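Local coordinates for 6-aminohexanoate-dimer hydrolase (Bacillus anthracis, PDB 4GB7), which probably hydrolyses the amide bond of 6-aminohexanoate dimers or related small substrates, as a serine hydrolase of the beta-lactamase clan, at residues Phe145-Glu156 with Leu269-Trp278. Sequence-based numbering, arbitrary orientation.
Sequences FTGAIIQSLAEE and LAENVSERIW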
ATOM      1  N   PHE A 145      -0.366   6.822   0.943  1.00 15.69           N
ATOM      2  CA  PHE A 145       0.130   7.868   1.860  1.00 14.52           C
ATOM      3  C   PHE A 145       0.884   8.917   1.111  1.00 16.91           C
ATOM      4  O   PHE A 145       0.667  10.101   1.370  1.00 19.50           O
ATOM      5  CB  PHE A 145       0.939   7.224   2.982  1.00 17.20           C
ATOM      6  CG  PHE A 145       0.070   6.403   3.906  1.00 18.34           C
ATOM      7  CD1 PHE A 145      -0.573   6.989   4.951  1.00 20.90           C
ATOM      8  CD2 PHE A 145      -0.108   5.070   3.677  1.00 16.61           C
ATOM      9  CE1 PHE A 145      -1.421   6.263   5.758  1.00 20.39           C
ATOM     10  CE2 PHE A 145      -0.925   4.325   4.467  1.00 18.60           C
ATOM     11  CZ  PHE A 145      -1.583   4.916   5.513  1.00 16.46           C
ATOM     12  N   THR A 146       1.789   8.503   0.216  1.00 16.30           N
ATOM     13  CA  THR A 146       2.439   9.446  -0.687  1.00 17.94           C
ATOM     14  C   THR A 146       1.425  10.183  -1.536  1.00 15.39           C
ATOM     15  O   THR A 146       1.488  11.427  -1.658  1.00 17.35           O
ATOM     16  CB  THR A 146       3.508   8.748  -1.543  1.00 17.41           C
ATOM     17  OG1 THR A 146       4.595   8.387  -0.683  1.00 21.45           O
ATOM     18  CG2 THR A 146       4.041   9.643  -2.678  1.00 19.90           C
ATOM     19  N   GLY A 147       0.474   9.476  -2.099  1.00 18.41           N
ATOM     20  CA  GLY A 147      -0.587  10.105  -2.911  1.00 18.83           C
ATOM     21  C   GLY A 147      -1.383  11.163  -2.137  1.00 17.72           C
ATOM     22  O   GLY A 147      -1.649  12.261  -2.624  1.00 17.68           O
ATOM     23  N   ALA A 148      -1.759  10.827  -0.916  1.00 17.15           N
ATOM     24  CA  ALA A 148      -2.543  11.728  -0.069  1.00 18.39           C
ATOM     25  C   ALA A 148      -1.804  13.018   0.216  1.00 17.14           C
ATOM     26  O   ALA A 148      -2.424  14.092   0.184  1.00 19.28           O
ATOM     27  CB  ALA A 148      -2.900  11.034   1.230  1.00 17.34           C
ATOM     28  N   ILE A 149      -0.500  12.911   0.507  1.00 16.82           N
ATOM     29  CA  ILE A 149       0.334  14.083   0.825  1.00 16.47           C
ATOM     30  C   ILE A 149       0.551  14.908  -0.427  1.00 16.89           C
ATOM     31  O   ILE A 149       0.512  16.164  -0.352  1.00 19.39           O
ATOM     32  CB  ILE A 149       1.681  13.722   1.532  1.00 18.49           C
ATOM     33  CG1 ILE A 149       1.351  13.034   2.884  1.00 20.98           C
ATOM     34  CG2 ILE A 149       2.572  14.964   1.727  1.00 18.26           C
ATOM     35  CD1 ILE A 149       2.497  12.262   3.511  1.00 25.00           C
ATOM     36  N   ILE A 150       0.779  14.255  -1.568  1.00 17.84           N
ATOM     37  CA  ILE A 150       0.860  15.010  -2.822  1.00 16.97           C
ATOM     38  C   ILE A 150      -0.395  15.851  -3.089  1.00 18.05           C
ATOM     39  O   ILE A 150      -0.320  17.072  -3.424  1.00 19.22           O
ATOM     40  CB  ILE A 150       1.127  14.100  -4.031  1.00 17.96           C
ATOM     41  CG1 ILE A 150       2.600  13.616  -4.001  1.00 16.97           C
ATOM     42  CG2 ILE A 150       0.833  14.841  -5.351  1.00 17.74           C
ATOM     43  CD1 ILE A 150       3.705  14.647  -4.256  1.00 18.93           C
ATOM     44  N   GLN A 151      -1.545  15.239  -2.881  1.00 19.07           N
ATOM     45  CA  GLN A 151      -2.836  15.936  -3.084  1.00 18.45           C
ATOM     46  C   GLN A 151      -2.965  17.120  -2.126  1.00 18.40           C
ATOM     47  O   GLN A 151      -3.412  18.214  -2.529  1.00 20.57           O
ATOM     48  CB  GLN A 151      -4.019  14.997  -2.919  1.00 19.60           C
ATOM     49  CG  GLN A 151      -5.331  15.534  -3.491  1.00 20.88           C
ATOM     50  CD  GLN A 151      -5.239  15.723  -4.997  1.00 24.92           C
ATOM     51  OE1 GLN A 151      -4.750  14.843  -5.722  1.00 24.09           O
ATOM     52  NE2 GLN A 151      -5.654  16.881  -5.473  1.00 23.05           N
ATOM     53  N   SER A 152      -2.555  16.911  -0.868  1.00 19.36           N
ATOM     54  CA  SER A 152      -2.591  17.984   0.156  1.00 17.56           C
ATOM     55  C   SER A 152      -1.691  19.136  -0.286  1.00 20.34           C
ATOM     56  O   SER A 152      -2.101  20.281  -0.236  1.00 22.15           O
ATOM     57  CB  SER A 152      -2.152  17.485   1.529  1.00 21.48           C
ATOM     58  OG  SER A 152      -2.957  16.387   1.913  1.00 22.55           O
ATOM     59  N   LEU A 153      -0.458  18.833  -0.685  1.00 18.22           N
ATOM     60  CA  LEU A 153       0.462  19.890  -1.102  1.00 18.91           C
ATOM     61  C   LEU A 153      -0.016  20.656  -2.312  1.00 18.99           C
ATOM     62  O   LEU A 153       0.186  21.910  -2.419  1.00 19.34           O
ATOM     63  CB  LEU A 153       1.858  19.305  -1.342  1.00 20.69           C
ATOM     64  CG  LEU A 153       2.652  18.823  -0.132  1.00 21.08           C
ATOM     65  CD1 LEU A 153       3.802  17.958  -0.604  1.00 25.72           C
ATOM     66  CD2 LEU A 153       3.178  19.978   0.685  1.00 23.61           C
ATOM     67  N   ALA A 154      -0.661  19.931  -3.230  1.00 19.36           N
ATOM     68  CA  ALA A 154      -1.178  20.553  -4.467  1.00 22.32           C
ATOM     69  C   ALA A 154      -2.308  21.540  -4.119  1.00 21.73           C
ATOM     70  O   ALA A 154      -2.319  22.730  -4.554  1.00 23.76           O
ATOM     71  CB  ALA A 154      -1.626  19.498  -5.461  1.00 21.20           C
ATOM     72  N   GLU A 155      -3.204  21.088  -3.260  1.00 22.65           N
ATOM     73  CA  GLU A 155      -4.284  21.953  -2.755  1.00 20.96           C
ATOM     74  C   GLU A 155      -3.834  23.145  -1.848  1.00 22.79           C
ATOM     75  O   GLU A 155      -4.558  24.133  -1.721  1.00 28.50           O
ATOM     76  CB  GLU A 155      -5.398  21.084  -2.169  1.00 25.11           C
ATOM     77  CG  GLU A 155      -5.975  20.193  -3.296  1.00 23.23           C
ATOM     78  CD  GLU A 155      -7.256  19.442  -2.975  1.00 26.99           C
ATOM     79  OE1 GLU A 155      -7.984  19.791  -2.021  1.00 30.65           O
ATOM     80  OE2 GLU A 155      -7.543  18.479  -3.707  1.00 26.61           O
ATOM     81  N   GLU A 156      -2.646  23.045  -1.254  1.00 21.61           N
ATOM     82  CA  GLU A 156      -2.030  24.115  -0.448  1.00 24.67           C
ATOM     83  C   GLU A 156      -1.269  25.066  -1.377  1.00 25.88           C
ATOM     84  O   GLU A 156      -0.688  26.020  -0.905  1.00 27.51           O
ATOM     85  CB  GLU A 156      -1.049  23.543   0.600  1.00 27.20           C
ATOM     86  CG  GLU A 156      -1.661  22.628   1.697  1.00 30.53           C
ATOM     87  CD  GLU A 156      -0.615  21.816   2.504  1.00 33.77           C
ATOM     88  OE1 GLU A 156       0.585  22.147   2.402  1.00 39.60           O
ATOM     89  OE2 GLU A 156      -0.984  20.835   3.254  1.00 35.85           O
ATOM     90  N   LEU A 269       9.885  11.700   4.615  1.00 18.96           N
ATOM     91  CA  LEU A 269       8.539  11.213   4.305  1.00 18.19           C
ATOM     92  C   LEU A 269       7.893  10.755   5.630  1.00 17.02           C
ATOM     93  O   LEU A 269       6.690  10.980   5.838  1.00 16.65           O
ATOM     94  CB  LEU A 269       8.578  10.050   3.305  1.00 19.69           C
ATOM     95  CG  LEU A 269       7.183   9.574   2.868  1.00 17.92           C
ATOM     96  CD1 LEU A 269       6.302  10.672   2.245  1.00 20.95           C
ATOM     97  CD2 LEU A 269       7.367   8.366   1.930  1.00 19.77           C
ATOM     98  N   ALA A 270       8.675  10.114   6.505  1.00 18.21           N
ATOM     99  CA  ALA A 270       8.168   9.608   7.762  1.00 17.52           C
ATOM    100  C   ALA A 270       7.619  10.757   8.598  1.00 19.80           C
ATOM    101  O   ALA A 270       6.549  10.635   9.171  1.00 21.72           O
ATOM    102  CB  ALA A 270       9.209   8.806   8.539  1.00 20.11           C
ATOM    103  N   GLU A 271       8.321  11.885   8.621  1.00 19.08           N
ATOM    104  CA  GLU A 271       7.872  13.047   9.403  1.00 20.26           C
ATOM    105  C   GLU A 271       6.604  13.652   8.828  1.00 20.62           C
ATOM    106  O   GLU A 271       5.685  14.039   9.578  1.00 21.47           O
ATOM    107  CB  GLU A 271       8.975  14.082   9.467  1.00 22.51           C
ATOM    108  CG  GLU A 271      10.094  13.666  10.396  1.00 28.04           C
ATOM    109  CD  GLU A 271      11.441  14.385  10.170  1.00 35.51           C
ATOM    110  OE1 GLU A 271      11.684  15.182   9.183  1.00 34.96           O
ATOM    111  OE2 GLU A 271      12.303  14.134  11.030  1.00 40.69           O
ATOM    112  N   ASN A 272       6.540  13.726   7.491  1.00 18.70           N
ATOM    113  CA  ASN A 272       5.338  14.168   6.810  1.00 20.91           C
ATOM    114  C   ASN A 272       4.151  13.278   7.131  1.00 18.20           C
ATOM    115  O   ASN A 272       3.060  13.764   7.438  1.00 17.82           O
ATOM    116  CB  ASN A 272       5.568  14.273   5.286  1.00 19.89           C
ATOM    117  CG  ASN A 272       6.155  15.602   4.876  1.00 20.96           C
ATOM    118  OD1 ASN A 272       5.409  16.580   4.842  1.00 23.12           O
ATOM    119  ND2 ASN A 272       7.472  15.658   4.562  1.00 20.38           N
ATOM    120  N   VAL A 273       4.322  11.965   7.040  1.00 18.43           N
ATOM    121  CA  VAL A 273       3.211  11.092   7.299  1.00 19.95           C
ATOM    122  C   VAL A 273       2.772  11.203   8.752  1.00 17.42           C
ATOM    123  O   VAL A 273       1.561  11.209   9.053  1.00 18.04           O
ATOM    124  CB  VAL A 273       3.526   9.611   6.920  1.00 18.10           C
ATOM    125  CG1 VAL A 273       2.413   8.680   7.415  1.00 18.77           C
ATOM    126  CG2 VAL A 273       3.743   9.479   5.425  1.00 17.05           C
ATOM    127  N   SER A 274       3.729  11.311   9.661  1.00 16.97           N
ATOM    128  CA  SER A 274       3.418  11.484  11.090  1.00 18.34           C
ATOM    129  C   SER A 274       2.679  12.779  11.381  1.00 17.76           C
ATOM    130  O   SER A 274       1.630  12.776  11.993  1.00 20.29           O
ATOM    131  CB  SER A 274       4.694  11.455  11.960  1.00 19.94           C
ATOM    132  OG  SER A 274       4.360  11.657  13.335  1.00 21.35           O
ATOM    133  N   GLU A 275       3.207  13.891  10.892  1.00 17.89           N
ATOM    134  CA  GLU A 275       2.610  15.183  11.197  1.00 20.11           C
ATOM    135  C   GLU A 275       1.217  15.346  10.565  1.00 19.46           C
ATOM    136  O   GLU A 275       0.267  15.875  11.142  1.00 20.90           O
ATOM    137  CB  GLU A 275       3.556  16.292  10.724  1.00 21.00           C
ATOM    138  CG  GLU A 275       4.811  16.365  11.584  1.00 26.32           C
ATOM    139  CD  GLU A 275       5.806  17.409  11.164  1.00 29.90           C
ATOM    140  OE1 GLU A 275       5.520  18.187  10.264  1.00 33.66           O
ATOM    141  OE2 GLU A 275       6.863  17.481  11.792  1.00 43.20           O
ATOM    142  N   ARG A 276       1.084  14.858   9.342  1.00 20.68           N
ATOM    143  CA  ARG A 276      -0.140  15.082   8.589  1.00 17.97           C
ATOM    144  C   ARG A 276      -1.241  14.067   8.859  1.00 18.10           C
ATOM    145  O   ARG A 276      -2.432  14.373   8.671  1.00 19.62           O
ATOM    146  CB  ARG A 276       0.190  15.122   7.111  1.00 20.27           C
ATOM    147  CG  ARG A 276       1.016  16.322   6.699  1.00 19.73           C
ATOM    148  CD  ARG A 276       1.637  16.137   5.329  1.00 23.13           C
ATOM    149  NE  ARG A 276       2.347  17.347   4.903  1.00 23.37           N
ATOM    150  CZ  ARG A 276       1.766  18.407   4.332  1.00 28.54           C
ATOM    151  NH1 ARG A 276       0.453  18.421   4.036  1.00 27.04           N
ATOM    152  NH2 ARG A 276       2.514  19.464   4.009  1.00 34.80           N
ATOM    153  N   ILE A 277      -0.875  12.844   9.219  1.00 18.74           N
ATOM    154  CA  ILE A 277      -1.840  11.763   9.277  1.00 17.84           C
ATOM    155  C   ILE A 277      -1.712  10.971  10.581  1.00 16.72           C
ATOM    156  O   ILE A 277      -2.700  10.842  11.319  1.00 17.46           O
ATOM    157  CB  ILE A 277      -1.736  10.778   8.068  1.00 15.46           C
ATOM    158  CG1 ILE A 277      -1.961  11.530   6.763  1.00 18.57           C
ATOM    159  CG2 ILE A 277      -2.607   9.525   8.307  1.00 20.17           C
ATOM    160  CD1 ILE A 277      -1.634  10.727   5.509  1.00 20.68           C
ATOM    161  N   TRP A 278      -0.532  10.441  10.846  1.00 17.06           N
ATOM    162  CA  TRP A 278      -0.373   9.379  11.888  1.00 16.46           C
ATOM    163  C   TRP A 278      -0.596   9.901  13.304  1.00 18.40           C
ATOM    164  O   TRP A 278      -0.871   9.144  14.216  1.00 18.46           O
ATOM    165  CB  TRP A 278       1.002   8.646  11.799  1.00 14.36           C
ATOM    166  CG  TRP A 278       0.824   7.181  12.056  1.00 13.46           C
ATOM    167  CD1 TRP A 278       0.946   6.499  13.249  1.00 16.99           C
ATOM    168  CD2 TRP A 278       0.389   6.211  11.078  1.00 15.08           C
ATOM    169  NE1 TRP A 278       0.635   5.171  13.078  1.00 17.07           N
ATOM    170  CE2 TRP A 278       0.248   4.944  11.784  1.00 16.26           C
ATOM    171  CE3 TRP A 278       0.094   6.266   9.719  1.00 17.69           C
ATOM    172  CZ2 TRP A 278      -0.131   3.784  11.120  1.00 20.05           C
ATOM    173  CZ3 TRP A 278      -0.311   5.102   9.072  1.00 17.87           C
ATOM    174  CH2 TRP A 278      -0.391   3.894   9.740  1.00 18.11           C
TER
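In the helical part of this beta-lactamase-type fold, Ile149 of helix 143-155 enters helix 269-278 as a knob, seated among Leu269, Asn272, Val273 and Arg276. The two helix segments cross at 73°, their axes 10.6 Å apart. CD1 of Ile149 leads, 3.6 Å from Val273 CG2 with the two side chains at about a right angle, while its CG2 lies over one face of the Arg276 guanidinium. Leu153 CG covers the same face, its CD2 coming within 3.4 Å of Arg276 NH2. The arginine chain runs extended from CG to NE, which carries its flat end across Ile149 to Glu156, just past the helix end. There NH1 makes a salt bridge of 2.9 Å to Glu156 OE2, nearly straight at 164°, reaching the syn side of a carboxylate almost coplanar with the guanidinium. NE of Arg276 bonds Asn272 OD1 one turn back (3.2 Å), in the carbonyl plane on a lone pair; with the salt bridge this holds the guanidinium at two points and should limit its rotation. Thr265 OG1 in turn holds Asn272 ND2, as a second shell. At the start of 145-156, CD1 of Phe145 meets Ile277 CD1 at the ring edge (3.9 Å), and its CE1 lies 3.7 Å from Trp278 CZ3, at the indole edge, the ring planes 49° apart. Phe313 stacks on Phe145, and Trp278 NE1 bonds Glu285 O. Helix 251-265 and Tyr289 of strand 287-290 also touch this interface. The apolar knob bordered by a salt bridge packs helix 269-278 against the helix that begins at Lys143 of a probable SxxK motif with Ser140, the signature of serine beta-lactamases and their relatives.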